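Local coordinates for protein phosphate transporter (Thermotoga maritima MSB8, PDB 6L85) that probably imports phosphate across the cell membrane in a sodium-dependent manner, binding sodium ions next to the phosphate, at residues B[108-113]-B[381-386]; B[10-14]-B[87-91]; B[116-121]-B[389-393]; B[103-108]-B[343-348]. All coordinates share one frame; numbering follows the deposited sequence.

Contact 1: B[108-113]-B[381-386]; sequences HSIVGG and IVPTVA
Gly112 on helix 106-121 and Ala386 on helix 368-400 meet backbone to backbone, a case of glycine-mediated helix packing within a membrane helix bundle. Around them the axes of the two short segments approach to 7.3 Å at a crossing angle of -44°, with the CA atoms of Gly112 and Ala386 4.5 Å apart. The polar part of the contact is slight: Ala386 CA lies 3.1 Å from Gly112 O in a CA-H...O contact, bent to 129° at the hydrogen, and the methyl CB of Ala386 rests against the same oxygen.

Side-chain packing supplies the rest. Two of its contacts are purely apolar: Val385 sends CG2 alongside Ser109 CB, while the CB of His108 meets Val382 CG2 at 3.7 Å and its ring leads off toward Trp139 of helix 129-162. In the others carbon lies on a polar atom. Ser109 OG is engaged by the carbonyl of Ser105, yet it still touches Ile381 CG1 at 3.4 Å. The closest side-chain approach belongs to the other branch of Val385. With CG1 opposite its own backbone N (chi1 178°), that methyl sits 3.0 Å from Ser109 O and 3.5 Å from Gly113 N, covering the helical bond between those two atoms.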
loop_
_atom_site.group_PDB
_atom_site.type_symbol
_atom_site.label_atom_id
_atom_site.label_comp_id
_atom_site.label_asym_id
_atom_site.label_seq_id
_atom_site.Cartn_x
_atom_site.Cartn_y
_atom_site.Cartn_z
ATOM N N HIS B 108 -26.452 8.113 -6.367
ATOM C CA HIS B 108 -27.829 8.336 -6.808
ATOM C C HIS B 108 -27.878 9.481 -7.798
ATOM O O HIS B 108 -28.578 9.404 -8.819
ATOM C CB HIS B 108 -28.746 8.619 -5.613
ATOM C CG HIS B 108 -28.953 7.429 -4.729
ATOM N ND1 HIS B 108 -29.877 7.402 -3.711
ATOM C CD2 HIS B 108 -28.355 6.214 -4.724
ATOM C CE1 HIS B 108 -29.842 6.222 -3.113
ATOM N NE2 HIS B 108 -28.914 5.489 -3.697
ATOM N N SER B 109 -27.075 10.522 -7.542
ATOM C CA SER B 109 -27.053 11.694 -8.411
ATOM C C SER B 109 -26.572 11.336 -9.809
ATOM O O SER B 109 -27.193 11.726 -10.805
ATOM C CB SER B 109 -26.177 12.785 -7.801
ATOM O OG SER B 109 -26.516 12.942 -6.440
ATOM N N ILE B 110 -25.458 10.599 -9.916
ATOM C CA ILE B 110 -24.924 10.379 -11.261
ATOM C C ILE B 110 -25.786 9.360 -12.017
ATOM O O ILE B 110 -25.961 9.475 -13.241
ATOM C CB ILE B 110 -23.424 9.987 -11.239
ATOM C CG1 ILE B 110 -22.839 10.044 -12.658
ATOM C CG2 ILE B 110 -23.183 8.604 -10.684
ATOM C CD1 ILE B 110 -22.709 11.471 -13.211
ATOM N N VAL B 111 -26.357 8.372 -11.314
ATOM C CA VAL B 111 -27.235 7.412 -11.986
ATOM C C VAL B 111 -28.496 8.110 -12.492
ATOM O O VAL B 111 -28.944 7.872 -13.621
ATOM C CB VAL B 111 -27.565 6.229 -11.056
ATOM C CG1 VAL B 111 -28.720 5.369 -11.633
ATOM C CG2 VAL B 111 -26.323 5.375 -10.830
ATOM N N GLY B 112 -29.053 9.016 -11.687
ATOM C CA GLY B 112 -30.142 9.846 -12.162
ATOM C C GLY B 112 -29.762 10.655 -13.383
ATOM O O GLY B 112 -30.539 10.754 -14.338
ATOM N N GLY B 113 -28.566 11.249 -13.372
ATOM C CA GLY B 113 -28.116 11.986 -14.545
ATOM C C GLY B 113 -28.127 11.131 -15.803
ATOM O O GLY B 113 -28.629 11.546 -16.855
ATOM N N ILE B 381 -33.426 13.453 -5.083
ATOM C CA ILE B 381 -32.183 13.718 -5.816
ATOM C C ILE B 381 -32.168 13.001 -7.166
ATOM O O ILE B 381 -31.771 13.587 -8.182
ATOM C CB ILE B 381 -30.953 13.370 -4.945
ATOM C CG1 ILE B 381 -29.651 13.808 -5.623
ATOM C CG2 ILE B 381 -30.875 11.887 -4.641
ATOM C CD1 ILE B 381 -29.422 15.285 -5.618
ATOM N N VAL B 382 -32.612 11.743 -7.221
ATOM C CA VAL B 382 -32.618 11.016 -8.493
ATOM C C VAL B 382 -33.479 11.725 -9.545
ATOM O O VAL B 382 -32.976 11.982 -10.653
ATOM C CB VAL B 382 -32.997 9.558 -8.280
ATOM C CG1 VAL B 382 -33.074 8.835 -9.621
ATOM C CG2 VAL B 382 -31.994 8.871 -7.353
ATOM N N PRO B 383 -34.748 12.088 -9.271
ATOM C CA PRO B 383 -35.511 12.823 -10.306
ATOM C C PRO B 383 -34.986 14.225 -10.580
ATOM O O PRO B 383 -35.005 14.668 -11.735
ATOM C CB PRO B 383 -36.940 12.857 -9.742
ATOM C CG PRO B 383 -36.776 12.642 -8.254
ATOM C CD PRO B 383 -35.609 11.699 -8.138
ATOM N N THR B 384 -34.528 14.947 -9.559
ATOM C CA THR B 384 -33.984 16.283 -9.798
ATOM C C THR B 384 -32.788 16.232 -10.744
ATOM O O THR B 384 -32.691 17.021 -11.694
ATOM C CB THR B 384 -33.572 16.924 -8.473
ATOM O OG1 THR B 384 -34.682 16.912 -7.570
ATOM C CG2 THR B 384 -33.094 18.354 -8.691
ATOM N N VAL B 385 -31.857 15.310 -10.497
ATOM C CA VAL B 385 -30.681 15.248 -11.359
ATOM C C VAL B 385 -31.055 14.704 -12.725
ATOM O O VAL B 385 -30.528 15.164 -13.747
ATOM C CB VAL B 385 -29.554 14.419 -10.715
ATOM C CG1 VAL B 385 -28.381 14.351 -11.659
ATOM C CG2 VAL B 385 -29.122 15.053 -9.394
ATOM N N ALA B 386 -31.954 13.708 -12.774
ATOM C CA ALA B 386 -32.417 13.209 -14.068
ATOM C C ALA B 386 -33.002 14.340 -14.910
ATOM O O ALA B 386 -32.647 14.502 -16.087
ATOM C CB ALA B 386 -33.432 12.080 -13.872
#

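Contact 2: B[10-14]-B[87-91]; sequences LGFIM and LIAAS
Met14 lies across the end of Ser91, and the shapes of these two side chains set the close part of the contact. Ser91 OG is turned beside its own backbone N (chi1 -68°), from where it reaches back to donate to Leu87 O at 2.9 Å. That carbonyl also accepts the routine helical bond from Ser91 N, and the two donors come from opposite faces of its plane, the hydroxyl standing above it. The hydroxyl is therefore satisfied within its own helix, while Ser91 OG packs against the root of Met14, 3.0 Å from Met14 CA and close to CB as well.

Met14 bends at its second torsion (chi2 73°), which folds the thioether back alongside Ser91 and Ala90, SD lying 3.7 Å from Ala90 CB. Nearer the backbone, the same side chain meets Leu87 at about a right angle, Met14 CB lying 3.6 Å from Leu87 CD2.

Such side-by-side packing belongs to the transmembrane helix bundle: helices 2-32 and 76-99 run nearly parallel here, with segment axes 9.1 Å apart and inclined at 23°. The separation is bridged by branched leucine ends. Leu87 splits its two methyls between two targets, CD2 going to Met14 and CD1 lying 3.8 Å from Gly11 N, over a residue with no side chain. At the N-terminal end of segment 10-14, Leu10 meets Ile88 at a slant, both methyls of Leu10 bearing on Ile88 CG1, with CD1 3.7 Å from it. Ile13 adds its CG2 branch, 4.0 Å from Ser91 CB. Met14 and Leu87 also touch helix 260-275, and Met14 reaches Ile110 of helix 106-121.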
loop_
_atom_site.group_PDB
_atom_site.type_symbol
_atom_site.label_atom_id
_atom_site.label_comp_id
_atom_site.label_asym_id
_atom_site.label_seq_id
_atom_site.Cartn_x
_atom_site.Cartn_y
_atom_site.Cartn_z
ATOM N N LEU B 10 -14.951 18.473 -16.610
ATOM C CA LEU B 10 -16.214 18.103 -15.982
ATOM C C LEU B 10 -16.047 16.905 -15.048
ATOM O O LEU B 10 -16.618 16.881 -13.949
ATOM C CB LEU B 10 -17.253 17.823 -17.072
ATOM C CG LEU B 10 -17.742 19.078 -17.811
ATOM C CD1 LEU B 10 -18.727 18.737 -18.943
ATOM C CD2 LEU B 10 -18.373 20.042 -16.814
ATOM N N GLY B 11 -15.268 15.901 -15.464
ATOM C CA GLY B 11 -14.999 14.776 -14.588
ATOM C C GLY B 11 -14.224 15.202 -13.358
ATOM O O GLY B 11 -14.474 14.713 -12.250
ATOM N N PHE B 12 -13.316 16.165 -13.518
ATOM C CA PHE B 12 -12.598 16.658 -12.351
ATOM C C PHE B 12 -13.550 17.341 -11.382
ATOM O O PHE B 12 -13.465 17.139 -10.172
ATOM C CB PHE B 12 -11.484 17.619 -12.764
ATOM C CG PHE B 12 -10.748 18.162 -11.600
ATOM C CD1 PHE B 12 -9.668 17.471 -11.068
ATOM C CD2 PHE B 12 -11.181 19.322 -10.980
ATOM C CE1 PHE B 12 -9.016 17.956 -9.959
ATOM C CE2 PHE B 12 -10.535 19.806 -9.869
ATOM C CZ PHE B 12 -9.452 19.123 -9.354
ATOM N N ILE B 13 -14.449 18.182 -11.898
ATOM C CA ILE B 13 -15.390 18.881 -11.021
ATOM C C ILE B 13 -16.302 17.885 -10.300
ATOM O O ILE B 13 -16.555 18.001 -9.093
ATOM C CB ILE B 13 -16.186 19.911 -11.841
ATOM C CG1 ILE B 13 -15.244 21.025 -12.321
ATOM C CG2 ILE B 13 -17.367 20.449 -11.037
ATOM C CD1 ILE B 13 -15.939 22.073 -13.194
ATOM N N MET B 14 -16.806 16.889 -11.024
ATOM C CA MET B 14 -17.617 15.863 -10.388
ATOM C C MET B 14 -16.840 15.141 -9.284
ATOM O O MET B 14 -17.361 14.926 -8.184
ATOM C CB MET B 14 -18.105 14.882 -11.449
ATOM C CG MET B 14 -18.884 13.741 -10.904
ATOM S SD MET B 14 -20.536 14.245 -10.371
ATOM C CE MET B 14 -21.062 12.751 -9.556
ATOM N N LEU B 87 -22.623 14.450 -15.926
ATOM C CA LEU B 87 -21.581 15.007 -15.053
ATOM C C LEU B 87 -21.936 16.427 -14.625
ATOM O O LEU B 87 -21.871 16.761 -13.436
ATOM C CB LEU B 87 -20.209 14.994 -15.751
ATOM C CG LEU B 87 -19.406 13.682 -15.883
ATOM C CD1 LEU B 87 -18.217 13.859 -16.813
ATOM C CD2 LEU B 87 -18.925 13.114 -14.529
ATOM N N ILE B 88 -22.319 17.277 -15.588
ATOM C CA ILE B 88 -22.716 18.653 -15.276
ATOM C C ILE B 88 -23.826 18.669 -14.228
ATOM O O ILE B 88 -23.740 19.373 -13.211
ATOM C CB ILE B 88 -23.173 19.384 -16.554
ATOM C CG1 ILE B 88 -22.008 19.585 -17.523
ATOM C CG2 ILE B 88 -23.805 20.732 -16.196
ATOM C CD1 ILE B 88 -22.328 20.532 -18.686
ATOM N N ALA B 89 -24.884 17.875 -14.458
ATOM C CA ALA B 89 -26.078 17.954 -13.619
ATOM C C ALA B 89 -25.804 17.442 -12.214
ATOM O O ALA B 89 -26.214 18.065 -11.215
ATOM C CB ALA B 89 -27.239 17.163 -14.254
ATOM N N ALA B 90 -25.151 16.277 -12.121
ATOM C CA ALA B 90 -24.832 15.706 -10.822
ATOM C C ALA B 90 -23.895 16.623 -10.047
ATOM O O ALA B 90 -24.133 16.897 -8.869
ATOM C CB ALA B 90 -24.224 14.311 -10.983
ATOM N N SER B 91 -22.834 17.116 -10.692
ATOM C CA SER B 91 -21.909 18.025 -10.019
ATOM C C SER B 91 -22.645 19.214 -9.441
ATOM O O SER B 91 -22.392 19.622 -8.301
ATOM C CB SER B 91 -20.849 18.525 -11.001
ATOM O OG SER B 91 -20.001 17.469 -11.372
#

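Contact 3: B[116-121]-B[389-393]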
loop_
_atom_site.group_PDB
_atom_site.type_symbol
_atom_site.label_atom_id
_atom_site.label_comp_id
_atom_site.label_asym_id
_atom_site.label_seq_id
_atom_site.Cartn_x
_atom_site.Cartn_y
_atom_site.Cartn_z
ATOM N N GLY B 116 -31.659 10.203 -16.940
ATOM C CA GLY B 116 -32.306 11.329 -17.584
ATOM C C GLY B 116 -31.858 11.498 -19.019
ATOM O O GLY B 116 -32.685 11.672 -19.928
ATOM N N PHE B 117 -30.539 11.444 -19.243
ATOM C CA PHE B 117 -30.041 11.477 -20.616
ATOM C C PHE B 117 -30.674 10.367 -21.453
ATOM O O PHE B 117 -31.171 10.615 -22.556
ATOM C CB PHE B 117 -28.518 11.342 -20.654
ATOM C CG PHE B 117 -28.028 10.591 -21.857
ATOM C CD1 PHE B 117 -28.145 11.141 -23.125
ATOM C CD2 PHE B 117 -27.510 9.309 -21.727
ATOM C CE1 PHE B 117 -27.730 10.446 -24.242
ATOM C CE2 PHE B 117 -27.088 8.606 -22.839
ATOM C CZ PHE B 117 -27.197 9.180 -24.105
ATOM N N GLY B 118 -30.644 9.129 -20.950
ATOM C CA GLY B 118 -31.155 8.009 -21.729
ATOM C C GLY B 118 -32.623 8.161 -22.089
ATOM O O GLY B 118 -33.042 7.788 -23.187
ATOM N N LEU B 119 -33.422 8.707 -21.164
ATOM C CA LEU B 119 -34.852 8.884 -21.406
ATOM C C LEU B 119 -35.109 9.965 -22.445
ATOM O O LEU B 119 -35.987 9.813 -23.300
ATOM C CB LEU B 119 -35.580 9.220 -20.100
ATOM C CG LEU B 119 -35.533 8.073 -19.093
ATOM C CD1 LEU B 119 -35.836 8.569 -17.689
ATOM C CD2 LEU B 119 -36.466 6.918 -19.504
ATOM N N VAL B 120 -34.363 11.065 -22.391
ATOM C CA VAL B 120 -34.604 12.119 -23.371
ATOM C C VAL B 120 -34.073 11.732 -24.743
ATOM O O VAL B 120 -34.618 12.155 -25.771
ATOM C CB VAL B 120 -34.003 13.445 -22.877
ATOM C CG1 VAL B 120 -33.717 14.388 -24.039
ATOM C CG2 VAL B 120 -34.978 14.088 -21.970
ATOM N N ALA B 121 -33.017 10.923 -24.799
ATOM C CA ALA B 121 -32.431 10.615 -26.098
ATOM C C ALA B 121 -33.211 9.522 -26.814
ATOM O O ALA B 121 -33.401 9.582 -28.032
ATOM C CB ALA B 121 -30.961 10.209 -25.935
ATOM N N SER B 389 -30.262 16.791 -16.015
ATOM C CA SER B 389 -29.441 16.196 -17.065
ATOM C C SER B 389 -30.177 16.195 -18.400
ATOM O O SER B 389 -29.596 16.519 -19.440
ATOM C CB SER B 389 -29.047 14.773 -16.652
ATOM O OG SER B 389 -28.290 14.134 -17.660
ATOM N N ALA B 390 -31.458 15.821 -18.385
ATOM C CA ALA B 390 -32.285 15.915 -19.585
ATOM C C ALA B 390 -32.278 17.333 -20.141
ATOM O O ALA B 390 -32.090 17.544 -21.349
ATOM C CB ALA B 390 -33.711 15.472 -19.250
ATOM N N ALA B 391 -32.462 18.323 -19.266
ATOM C CA ALA B 391 -32.483 19.713 -19.708
ATOM C C ALA B 391 -31.150 20.123 -20.313
ATOM O O ALA B 391 -31.109 20.764 -21.370
ATOM C CB ALA B 391 -32.840 20.622 -18.533
ATOM N N VAL B 392 -30.041 19.791 -19.639
ATOM C CA VAL B 392 -28.727 20.152 -20.174
ATOM C C VAL B 392 -28.506 19.484 -21.523
ATOM O O VAL B 392 -27.989 20.098 -22.462
ATOM C CB VAL B 392 -27.603 19.781 -19.183
ATOM C CG1 VAL B 392 -26.234 19.925 -19.863
ATOM C CG2 VAL B 392 -27.676 20.652 -17.936
ATOM N N TYR B 393 -28.909 18.221 -21.646
ATOM C CA TYR B 393 -28.661 17.493 -22.879
ATOM C C TYR B 393 -29.450 18.092 -24.037
ATOM O O TYR B 393 -28.904 18.293 -25.125
ATOM C CB TYR B 393 -29.013 16.022 -22.689
ATOM C CG TYR B 393 -28.891 15.219 -23.959
ATOM C CD1 TYR B 393 -27.653 15.044 -24.569
ATOM C CD2 TYR B 393 -30.009 14.629 -24.549
ATOM C CE1 TYR B 393 -27.526 14.304 -25.729
ATOM C CE2 TYR B 393 -29.893 13.883 -25.719
ATOM C CZ TYR B 393 -28.645 13.733 -26.303
ATOM O OH TYR B 393 -28.479 13.005 -27.455
#
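Phe117 and Tyr393 form a T-shaped (edge-to-face) aromatic pair between helix 106-121 and helix 368-400. The edge of Phe117 is directed at the face of Tyr393, with ring centroids 5.2 Å apart and planes at 82°. Phe117 CD1 stands over the centre of the tyrosine ring, 3.9 Å above its plane. Phe117 has a first torsion of 146°, off a staggered position, a turn that probably accompanies the edge-on approach.

Aliphatic contacts hold the tyrosine from other directions. Val120 CG1 lies in the plane of the ring at its edge, 3.8 Å from Tyr393 CD2, while Ala121 CB approaches Tyr393 CE2 obliquely at the same 3.8 Å. The second branch of Val120, CG2, meets the methyl of Ala390, CB, at 3.3 Å, a tight contact. With segment axes 8.2 Å apart and crossing at -54°, the C-terminal end of helix 106-121 thus packs against helix 368-400 in the membrane helix bundle, the contact centre about 26 Å from the centre of the chain.

The polar groups find partners outside the two segments. Tyr393 OH is hydrogen-bonded to Glu78 of helix 76-99, and Ser389 OG to Gly113 O on helix 106-121. With its hydroxyl tied to a carboxylate, its face met by an aromatic C-H edge and its rim by a valine methyl, Tyr393 probably has little freedom to flip or slide, and the phenylalanine edge probably gains some attraction from the tyrosine pi cloud.

Contact 4: B[103-108]-B[343-348]. With NA (sodium ion), chain R; NA (sodium ion), chain Q; PO4 (phosphate ion), chain P.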
loop_
_atom_site.group_PDB
_atom_site.type_symbol
_atom_site.label_atom_id
_atom_site.label_comp_id
_atom_site.label_asym_id
_atom_site.label_seq_id
_atom_site.Cartn_x
_atom_site.Cartn_y
_atom_site.Cartn_z
ATOM N N PRO B 103 -25.276 16.098 3.566
ATOM C CA PRO B 103 -24.752 14.856 2.975
ATOM C C PRO B 103 -25.788 14.230 2.046
ATOM O O PRO B 103 -26.892 13.891 2.481
ATOM C CB PRO B 103 -24.489 13.968 4.202
ATOM C CG PRO B 103 -25.495 14.454 5.233
ATOM C CD PRO B 103 -25.746 15.917 4.953
ATOM N N VAL B 104 -25.430 14.086 0.765
ATOM C CA VAL B 104 -26.280 13.463 -0.253
ATOM C C VAL B 104 -25.505 12.325 -0.929
ATOM O O VAL B 104 -24.283 12.214 -0.812
ATOM C CB VAL B 104 -26.769 14.473 -1.322
ATOM C CG1 VAL B 104 -27.649 15.536 -0.699
ATOM C CG2 VAL B 104 -25.584 15.116 -2.050
ATOM N N SER B 105 -26.232 11.505 -1.684
ATOM C CA SER B 105 -25.626 10.421 -2.451
ATOM C C SER B 105 -25.199 10.920 -3.828
ATOM O O SER B 105 -26.052 11.274 -4.657
ATOM C CB SER B 105 -26.585 9.246 -2.609
ATOM O OG SER B 105 -26.043 8.288 -3.511
ATOM N N THR B 106 -23.882 10.914 -4.076
ATOM C CA THR B 106 -23.339 11.237 -5.394
ATOM C C THR B 106 -23.594 10.103 -6.379
ATOM O O THR B 106 -23.648 10.341 -7.588
ATOM C CB THR B 106 -21.818 11.537 -5.303
ATOM O OG1 THR B 106 -21.078 10.322 -5.064
ATOM C CG2 THR B 106 -21.504 12.529 -4.157
ATOM N N THR B 107 -23.718 8.869 -5.881
ATOM C CA THR B 107 -24.053 7.744 -6.748
ATOM C C THR B 107 -25.493 7.860 -7.269
ATOM O O THR B 107 -25.746 7.714 -8.478
ATOM C CB THR B 107 -23.850 6.429 -5.984
ATOM O OG1 THR B 107 -22.542 6.409 -5.378
ATOM C CG2 THR B 107 -24.036 5.203 -6.886
ATOM N N HIS B 108 -26.452 8.113 -6.367
ATOM C CA HIS B 108 -27.829 8.336 -6.808
ATOM C C HIS B 108 -27.878 9.481 -7.798
ATOM O O HIS B 108 -28.578 9.404 -8.819
ATOM C CB HIS B 108 -28.746 8.619 -5.613
ATOM C CG HIS B 108 -28.953 7.429 -4.729
ATOM N ND1 HIS B 108 -29.877 7.402 -3.711
ATOM C CD2 HIS B 108 -28.355 6.214 -4.724
ATOM C CE1 HIS B 108 -29.842 6.222 -3.113
ATOM N NE2 HIS B 108 -28.914 5.489 -3.697
ATOM N N PRO B 343 -22.916 0.059 -8.012
ATOM C CA PRO B 343 -22.759 1.429 -7.514
ATOM C C PRO B 343 -23.754 1.671 -6.386
ATOM O O PRO B 343 -24.972 1.666 -6.592
ATOM C CB PRO B 343 -23.075 2.295 -8.741
ATOM C CG PRO B 343 -23.438 1.347 -9.833
ATOM C CD PRO B 343 -23.732 0.025 -9.233
ATOM N N ILE B 344 -23.217 1.937 -5.202
ATOM C CA ILE B 344 -23.906 1.961 -3.918
ATOM C C ILE B 344 -23.726 3.354 -3.331
ATOM O O ILE B 344 -22.801 4.088 -3.696
ATOM C CB ILE B 344 -23.305 0.844 -3.013
ATOM C CG1 ILE B 344 -23.838 -0.504 -3.454
ATOM C CG2 ILE B 344 -23.499 1.013 -1.546
ATOM C CD1 ILE B 344 -25.175 -0.408 -3.880
ATOM N N SER B 345 -24.627 3.737 -2.437
ATOM C CA SER B 345 -24.454 4.969 -1.683
ATOM C C SER B 345 -23.733 4.668 -0.378
ATOM O O SER B 345 -24.242 3.910 0.451
ATOM C CB SER B 345 -25.789 5.647 -1.400
ATOM O OG SER B 345 -25.574 6.740 -0.525
ATOM N N THR B 346 -22.552 5.273 -0.189
ATOM C CA THR B 346 -21.819 5.075 1.057
ATOM C C THR B 346 -22.420 5.912 2.178
ATOM O O THR B 346 -22.332 5.525 3.343
ATOM C CB THR B 346 -20.326 5.414 0.873
ATOM O OG1 THR B 346 -20.176 6.812 0.600
ATOM C CG2 THR B 346 -19.737 4.624 -0.295
ATOM N N THR B 347 -23.004 7.066 1.842
ATOM C CA THR B 347 -23.752 7.863 2.814
ATOM C C THR B 347 -24.853 7.045 3.499
ATOM O O THR B 347 -24.925 6.978 4.740
ATOM C CB THR B 347 -24.354 9.068 2.096
ATOM O OG1 THR B 347 -23.357 9.673 1.253
ATOM C CG2 THR B 347 -24.892 10.070 3.087
ATOM N N HIS B 348 -25.713 6.395 2.695
ATOM C CA HIS B 348 -26.826 5.624 3.253
ATOM C C HIS B 348 -26.333 4.404 3.993
ATOM O O HIS B 348 -26.941 4.007 4.999
ATOM C CB HIS B 348 -27.804 5.210 2.152
ATOM C CG HIS B 348 -28.339 6.369 1.376
ATOM N ND1 HIS B 348 -28.958 6.226 0.156
ATOM C CD2 HIS B 348 -28.306 7.700 1.627
ATOM C CE1 HIS B 348 -29.293 7.415 -0.308
ATOM N NE2 HIS B 348 -28.908 8.328 0.563
HETATM NA NA NA R . -21.086 4.460 -5.055
HETATM NA NA NA Q . -22.603 11.881 0.655
HETATM P P PO4 P . -22.447 8.232 -2.136
HETATM O O1 PO4 P . -23.260 8.317 -0.845
HETATM O O2 PO4 P . -23.286 7.789 -3.317
HETATM O O3 PO4 P . -21.327 7.220 -1.917
HETATM O O4 PO4 P . -21.895 9.600 -2.505
HETATM O O HOH W 1 -21.835 12.477 2.829
HETATM O O HOH W 2 -20.730 4.362 -7.295
#
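Ser105 and Ser345 meet side by side, Ser105 OG 3.4 Å from Ser345 CB, and both turn their hydroxyls to one side of a bound phosphate ion. Each sits at the N-cap of a helix with its OG opposite the backbone N, and each hydroxyl has two duties: Ser105 OG accepts from His108 N while donating to phosphate O2, and Ser345 OG accepts from His348 N while donating to O1. Both segments carry the sequence Pro-x-Ser-Thr-Thr-His, and they grip the anion in matching fashion.

Thr106 donates backbone N and OG1 to O4, with OG1 at 2.8 Å; Thr346 does the same to O3. Thr107 gives its N and OG1 to O2, and Thr347 its own to O1. O1 and O2 thus receive three bonds each, O3 and O4 two each.

The oxygens of Thr107 and Thr347 also bind metal. One sodium ion lies 2.5 Å from Thr107 OG1. Ile344 O, at 2.2 Å from that ion, Asn257, Asp258 and a water complete its shell. The other is 2.4 Å from Thr347 OG1, with Val104 O, Asn21, Asp22 and a water around it.

Each sodium draws ligands from both segments. Because the threonine oxygens face sodium while their hydrogens face phosphate, cation and anion are linked through a shared hydroxyl, a chemistry consistent with sodium-dependent phosphate binding; the two helix N-termini probably help to stabilise the negative charge.

Overall arrangement
From the N terminus, contact 2 comes first: 87-91 returns to 10-14, closing an early loop before the other three contacts open. Helix 106-121, next after helix 76-99, then starts contacts 4, 1 and 3 in turn. These close in the same order, at 343-348, 381-386 and 389-393, so that all three cross one another along the chain. Contacts 1 and 3 bind helix 106-121 to helix 368-400 at successive levels, whereas contact 4 ties its N-terminal end to that of helix 346-357, near the centre of the chain. Contact 2 packs against contact 1 through Ala90, and against contact 3 through Ala89, joining the early helices to this group.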